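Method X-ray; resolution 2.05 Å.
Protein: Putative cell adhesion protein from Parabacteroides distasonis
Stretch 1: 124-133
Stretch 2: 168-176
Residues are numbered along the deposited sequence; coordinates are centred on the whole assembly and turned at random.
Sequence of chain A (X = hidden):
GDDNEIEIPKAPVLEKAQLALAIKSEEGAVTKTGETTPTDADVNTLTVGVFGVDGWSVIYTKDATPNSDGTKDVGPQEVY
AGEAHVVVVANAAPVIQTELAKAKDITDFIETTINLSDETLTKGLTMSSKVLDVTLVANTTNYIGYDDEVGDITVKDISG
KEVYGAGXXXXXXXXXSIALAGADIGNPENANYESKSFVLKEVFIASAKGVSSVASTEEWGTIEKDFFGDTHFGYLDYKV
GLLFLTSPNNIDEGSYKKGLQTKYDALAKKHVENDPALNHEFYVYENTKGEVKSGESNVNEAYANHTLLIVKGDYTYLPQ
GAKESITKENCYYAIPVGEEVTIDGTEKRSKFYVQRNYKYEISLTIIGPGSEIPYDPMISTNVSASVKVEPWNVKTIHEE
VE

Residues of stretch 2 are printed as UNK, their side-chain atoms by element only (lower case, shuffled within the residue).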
ATOM      1  N   GLY A 124      12.220   5.788   0.032  1.00 15.37           N
ATOM      2  CA  GLY A 124      12.109   4.343  -0.019  1.00 14.10           C
ATOM      3  C   GLY A 124      10.783   3.974   0.619  1.00 12.61           C
ATOM      4  O   GLY A 124      10.332   4.613   1.556  1.00 15.38           O
ATOM      5  N   LEU A 125      10.133   2.953   0.089  1.00 13.12           N
ATOM      6  CA  LEU A 125       8.831   2.523   0.586  1.00 12.19           C
ATOM      7  C   LEU A 125       9.031   1.705   1.855  1.00 12.29           C
ATOM      8  O   LEU A 125       9.973   0.919   1.962  1.00 11.80           O
ATOM      9  CB  LEU A 125       8.118   1.678  -0.469  1.00 13.32           C
ATOM     10  CG  LEU A 125       7.845   2.415  -1.778  1.00  8.38           C
ATOM     11  CD1 LEU A 125       7.177   1.514  -2.754  1.00  6.35           C
ATOM     12  CD2 LEU A 125       6.950   3.646  -1.491  1.00  6.65           C
ATOM     13  N   THR A 126       8.160   1.891   2.833  1.00 12.54           N
ATOM     14  CA  THR A 126       8.312   1.150   4.065  1.00 11.95           C
ATOM     15  C   THR A 126       8.058  -0.335   3.794  1.00 12.80           C
ATOM     16  O   THR A 126       7.065  -0.692   3.166  1.00 10.22           O
ATOM     17  CB  THR A 126       7.342   1.612   5.164  1.00 12.96           C
ATOM     18  OG1 THR A 126       7.314   3.051   5.231  1.00  9.55           O
ATOM     19  CG2 THR A 126       7.803   1.017   6.527  1.00  8.30           C
HETATM   20  N   MSE A 127       8.939  -1.199   4.276  1.00 13.22           N
HETATM   21  CA  MSE A 127       8.766  -2.664   4.145  1.00 12.13           C
HETATM   22  C   MSE A 127       9.077  -3.318   5.492  1.00 12.71           C
HETATM   23  O   MSE A 127       9.849  -2.766   6.274  1.00 14.62           O
HETATM   24  CB  MSE A 127       9.777  -3.239   3.126  1.00 11.61           C
HETATM   25  CG  MSE A 127       9.764  -2.604   1.785  1.00 13.93           C
HETATM   26 SE   MSE A 127      11.503  -2.766   0.961  0.75 16.18          SE
HETATM   27  CE  MSE A 127      11.145  -1.647  -0.618  1.00 19.02           C
ATOM     28  N   SER A 128       8.539  -4.501   5.736  1.00 11.52           N
ATOM     29  CA  SER A 128       8.858  -5.239   6.951  1.00 12.50           C
ATOM     30  C   SER A 128       9.003  -6.721   6.726  1.00 11.13           C
ATOM     31  O   SER A 128       8.435  -7.263   5.815  1.00 11.75           O
ATOM     32  CB  SER A 128       7.775  -5.065   8.005  1.00 14.54           C
ATOM     33  OG  SER A 128       6.493  -5.279   7.450  1.00  9.28           O
ATOM     34  N   SER A 129       9.763  -7.347   7.614  1.00 12.49           N
ATOM     35  CA  SER A 129       9.856  -8.793   7.734  1.00 13.70           C
ATOM     36  C   SER A 129       8.766  -9.308   8.641  1.00 11.40           C
ATOM     37  O   SER A 129       8.056  -8.537   9.263  1.00  9.25           O
ATOM     38  CB  SER A 129      11.208  -9.156   8.339  1.00 10.77           C
ATOM     39  OG  SER A 129      11.252  -8.909   9.748  1.00 11.49           O
ATOM     40  N   LYS A 130       8.651 -10.619   8.722  1.00 12.67           N
ATOM     41  CA  LYS A 130       7.821 -11.246   9.755  1.00 13.33           C
ATOM     42  C   LYS A 130       8.569 -11.198  11.050  1.00 12.48           C
ATOM     43  O   LYS A 130       9.747 -10.810  11.071  1.00 11.80           O
ATOM     44  CB  LYS A 130       7.532 -12.686   9.394  1.00 15.98           C
ATOM     45  CG  LYS A 130       8.714 -13.672   9.553  1.00 18.32           C
ATOM     46  CD  LYS A 130       8.232 -15.114   9.302  1.00 24.57           C
ATOM     47  CE  LYS A 130       9.359 -16.108   8.992  1.00 28.68           C
ATOM     48  NZ  LYS A 130       8.802 -17.485   9.196  1.00 36.15           N
ATOM     49  N   VAL A 131       7.929 -11.639  12.131  1.00 10.44           N
ATOM     50  CA  VAL A 131       8.617 -11.745  13.400  1.00 13.45           C
ATOM     51  C   VAL A 131       9.415 -13.047  13.449  1.00 14.60           C
ATOM     52  O   VAL A 131       8.844 -14.101  13.236  1.00 13.94           O
ATOM     53  CB  VAL A 131       7.632 -11.672  14.603  1.00 16.02           C
ATOM     54  CG1 VAL A 131       8.357 -11.885  15.914  1.00 15.46           C
ATOM     55  CG2 VAL A 131       6.909 -10.313  14.633  1.00 14.49           C
ATOM     56  N   LEU A 132      10.723 -12.946  13.692  1.00 12.06           N
ATOM     57  CA  LEU A 132      11.640 -14.096  13.735  1.00 16.79           C
ATOM     58  C   LEU A 132      11.836 -14.542  15.162  1.00 16.66           C
ATOM     59  O   LEU A 132      11.834 -13.724  16.083  1.00 18.81           O
ATOM     60  CB  LEU A 132      13.022 -13.720  13.141  1.00 16.78           C
ATOM     61  CG  LEU A 132      12.986 -13.026  11.769  1.00 20.42           C
ATOM     62  CD1 LEU A 132      14.373 -12.611  11.260  1.00 20.89           C
ATOM     63  CD2 LEU A 132      12.353 -13.950  10.785  1.00 19.65           C
ATOM     64  N   ASP A 133      11.980 -15.838  15.364  1.00 14.61           N
ATOM     65  CA  ASP A 133      12.346 -16.366  16.670  1.00 17.92           C
ATOM     66  C   ASP A 133      13.741 -16.992  16.612  1.00 15.51           C
ATOM     67  O   ASP A 133      13.933 -17.956  15.904  1.00 19.20           O
ATOM     68  CB  ASP A 133      11.301 -17.402  17.124  1.00 19.17           C
ATOM     69  CG  ASP A 133      11.656 -18.035  18.467  1.00 28.25           C
ATOM     70  OD1 ASP A 133      11.912 -17.284  19.438  1.00 36.12           O
ATOM     71  OD2 ASP A 133      11.681 -19.276  18.549  1.00 41.99           O
ATOM     72  N   UNK A 168      18.830 -14.932   3.296  1.00 20.83           N
ATOM     73  CA  UNK A 168      18.582 -13.540   3.680  1.00 20.34           C
ATOM     74  C   UNK A 168      17.103 -13.262   4.044  1.00 18.47           C
ATOM     75  O   UNK A 168      16.195 -13.895   3.505  1.00 15.51           O
ATOM     76  c   UNK A 168      19.463 -15.057   1.969  1.00 21.87           C
ATOM     77  c   UNK A 168      19.057 -12.729   2.463  1.00 20.10           C
ATOM     78  c   UNK A 168      19.304 -13.689   1.375  1.00 23.61           C
ATOM     79  N   UNK A 169      16.882 -12.355   4.993  1.00 13.67           N
ATOM     80  CA  UNK A 169      15.520 -12.111   5.496  1.00 16.15           C
ATOM     81  C   UNK A 169      14.693 -11.386   4.444  1.00 14.46           C
ATOM     82  O   UNK A 169      15.089 -10.316   3.983  1.00 13.55           O
ATOM     83  c   UNK A 169      16.500 -11.914   7.757  1.00 13.04           C
ATOM     84  c   UNK A 169      15.502 -11.300   6.782  1.00 15.17           C
ATOM     85  c   UNK A 169      14.051 -11.244   7.367  1.00  9.90           C
ATOM     86  N   UNK A 170      13.567 -11.997   4.016  1.00 15.80           N
ATOM     87  CA  UNK A 170      12.694 -11.304   3.049  1.00 15.15           C
ATOM     88  C   UNK A 170      11.933 -10.168   3.701  1.00 13.57           C
ATOM     89  O   UNK A 170      11.614 -10.231   4.897  1.00 14.03           O
ATOM     90  c   UNK A 170      11.869 -13.538   3.432  1.00 16.91           C
ATOM     91  c   UNK A 170      13.026 -13.305   4.412  1.00 16.03           C
ATOM     92  c   UNK A 170      11.716 -12.399   2.553  1.00 16.11           C
ATOM     93  N   UNK A 171      11.717  -9.112   2.933  1.00 14.13           N
ATOM     94  CA  UNK A 171      10.924  -7.962   3.365  1.00 14.57           C
ATOM     95  C   UNK A 171       9.724  -7.864   2.456  1.00 17.60           C
ATOM     96  O   UNK A 171       9.835  -8.174   1.282  1.00 15.16           O
ATOM     97  c   UNK A 171      11.739  -6.672   3.328  1.00 16.18           C
ATOM     98  c   UNK A 171      13.692  -5.213   3.955  1.00 13.92           C
ATOM     99  c   UNK A 171      13.035  -6.607   4.139  1.00 18.36           C
ATOM    100  c   UNK A 171      12.832  -6.997   5.611  1.00 13.38           C
ATOM    101  N   UNK A 172       8.577  -7.463   3.008  1.00 14.58           N
ATOM    102  CA  UNK A 172       7.373  -7.245   2.244  1.00 12.38           C
ATOM    103  C   UNK A 172       6.915  -5.811   2.377  1.00 13.26           C
ATOM    104  O   UNK A 172       6.809  -5.298   3.480  1.00 13.55           O
ATOM    105  c   UNK A 172       6.240  -8.192   2.671  1.00 14.43           C
ATOM    106  c   UNK A 172       6.697  -9.622   2.538  1.00  6.54           C
ATOM    107  c   UNK A 172       4.968  -7.921   1.813  1.00 12.37           C
ATOM    108  N   UNK A 173       6.630  -5.173   1.248  1.00 13.54           N
ATOM    109  CA  UNK A 173       6.212  -3.766   1.262  1.00 15.27           C
ATOM    110  C   UNK A 173       4.957  -3.575   2.103  1.00 11.97           C
ATOM    111  O   UNK A 173       4.128  -4.458   2.190  1.00 11.16           O
ATOM    112  c   UNK A 173       8.213  -3.772  -4.107  1.00 18.89           C
ATOM    113  c   UNK A 173       5.952  -3.240  -0.140  1.00 13.84           C
ATOM    114  c   UNK A 173       7.167  -3.170  -1.047  1.00 14.38           C
ATOM    115  n   UNK A 173       7.838  -2.678  -3.427  1.00 15.62           N
ATOM    116  n   UNK A 173       7.647  -4.927  -3.892  1.00  9.81           N
ATOM    117  n   UNK A 173       9.186  -3.709  -5.016  1.00 16.58           N
ATOM    118  c   UNK A 173       6.765  -2.617  -2.423  1.00 16.35           C
ATOM    119  N   UNK A 174       4.837  -2.395   2.699  1.00 11.85           N
ATOM    120  CA  UNK A 174       3.698  -2.035   3.505  1.00 12.53           C
ATOM    121  C   UNK A 174       2.647  -1.265   2.653  1.00 13.79           C
ATOM    122  O   UNK A 174       1.600  -0.909   3.163  1.00 14.84           O
ATOM    123  c   UNK A 174       4.152  -1.178   4.706  1.00 15.31           C
ATOM    124  o   UNK A 174       5.080  -1.382   6.916  1.00 12.49           O
ATOM    125  o   UNK A 174       5.001  -3.224   5.749  1.00 13.10           O
ATOM    126  c   UNK A 174       4.793  -1.998   5.855  1.00 17.81           C
ATOM    127  N   UNK A 175       2.923  -1.001   1.367  1.00 11.23           N
ATOM    128  CA  UNK A 175       1.996  -0.301   0.505  1.00 10.03           C
ATOM    129  C   UNK A 175       1.530  -1.255  -0.630  1.00 11.86           C
ATOM    130  O   UNK A 175       2.163  -2.285  -0.882  1.00 10.77           O
ATOM    131  c   UNK A 175       2.597   1.000  -0.128  1.00  9.60           C
ATOM    132  c   UNK A 175       2.805   2.103   0.916  1.00  8.04           C
ATOM    133  c   UNK A 175       3.896   0.693  -0.852  1.00 10.23           C
ATOM    134  N   UNK A 176       0.445  -0.868  -1.298  1.00 10.92           N
ATOM    135  CA  UNK A 176      -0.056  -1.474  -2.554  1.00 10.07           C
ATOM    136  C   UNK A 176       0.098  -0.440  -3.646  1.00 13.71           C
ATOM    137  O   UNK A 176       0.183   0.769  -3.353  1.00 11.95           O
ATOM    138  c   UNK A 176      -1.569  -1.900  -2.435  1.00 10.41           C
TER
HETATM  139  O   HOH W   1      10.338 -12.174   6.817  1.00 10.76           O

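Position 168 has three side-chain carbons that close a ring onto the backbone N. They touch nothing on stretch 1. Only proline closes such a ring, so this is Pro168.

Position 169 has three carbons, one of them bonded to CA and carrying the other two. The first points toward stretch 1. One end carbon lies 3.7 Å from Ser129 CB and 4.1 Å from Leu132 CD1. That fork at CB, with no oxygen, is valine: Val169, and the end carbon is CG1.

Position 170 again has three carbons in a ring closed on N. The ring stays clear of stretch 1, and the backbone makes the contact: the O of 170 lies 3.6 Å from Ser129 CB. The ring makes it Pro170. A water bridges the two stretches here: it donates to Pro170 O and accepts from Lys130 N, both at 3.0 Å.

Position 171 has four carbons, forked at the second. One end carbon lies 3.8 Å from Ser129 CB. The CB of 171 packs 4.0 Å from the CB of Met127, which is present as selenomethionine. This is Leu171, and the end carbon is CD2.

Position 172 has three carbons, forked at the first. Its backbone pairs with Ser128 in both directions. The N of 172 donates to Ser128 O at 2.8 Å, and Ser128 N donates to the O of 172 at 3.0 Å. The fork makes it Val172.

Position 173 has three carbons in a row, then a nitrogen, then a carbon carrying two more nitrogens. The second carbon lies 3.9 Å from Met127 CG. Leu125 CD1 sits at the edge of the nitrogen-bearing group. This is a guanidinium, so the residue is Arg173. All three guanidinium nitrogens are hydrogen-bonded elsewhere in the structure.

Position 174 has two carbons, the second carrying two oxygens. One oxygen is 3.1 Å from Ser128 OG, and the other is 3.6 Å from Thr126 CG2. The N of 174 donates to Thr126 O at 2.8 Å. This short carboxylate is Asp174; the oxygens are OD1 and OD2 in that order.

Position 175 has three carbons, forked at the first. One end carbon packs 3.9 Å from Leu125 CD1. This is Val175, and the carbon is CG2.

Position 176 has a single carbon, out of reach of stretch 1. It is Ala176.

The contact is a short antiparallel pairing. Met127 faces Arg173 as the non-hydrogen-bonded pair, with CA atoms 4.0 Å apart. Ser128 and Val172 form the hydrogen-bonded pair, and the bond from Asp174 N to Thr126 O extends the backbone link. The side chains of Met127 and Arg173 share one face of the sheet; those of Ser128 and Val172 share the other. Apolar contacts lie toward both ends, Leu125 with Val175 and Leu132 with Val169. Together the stretches bury 598 Å².

Stretch 2, residues 168-176: PVPLVRDVA
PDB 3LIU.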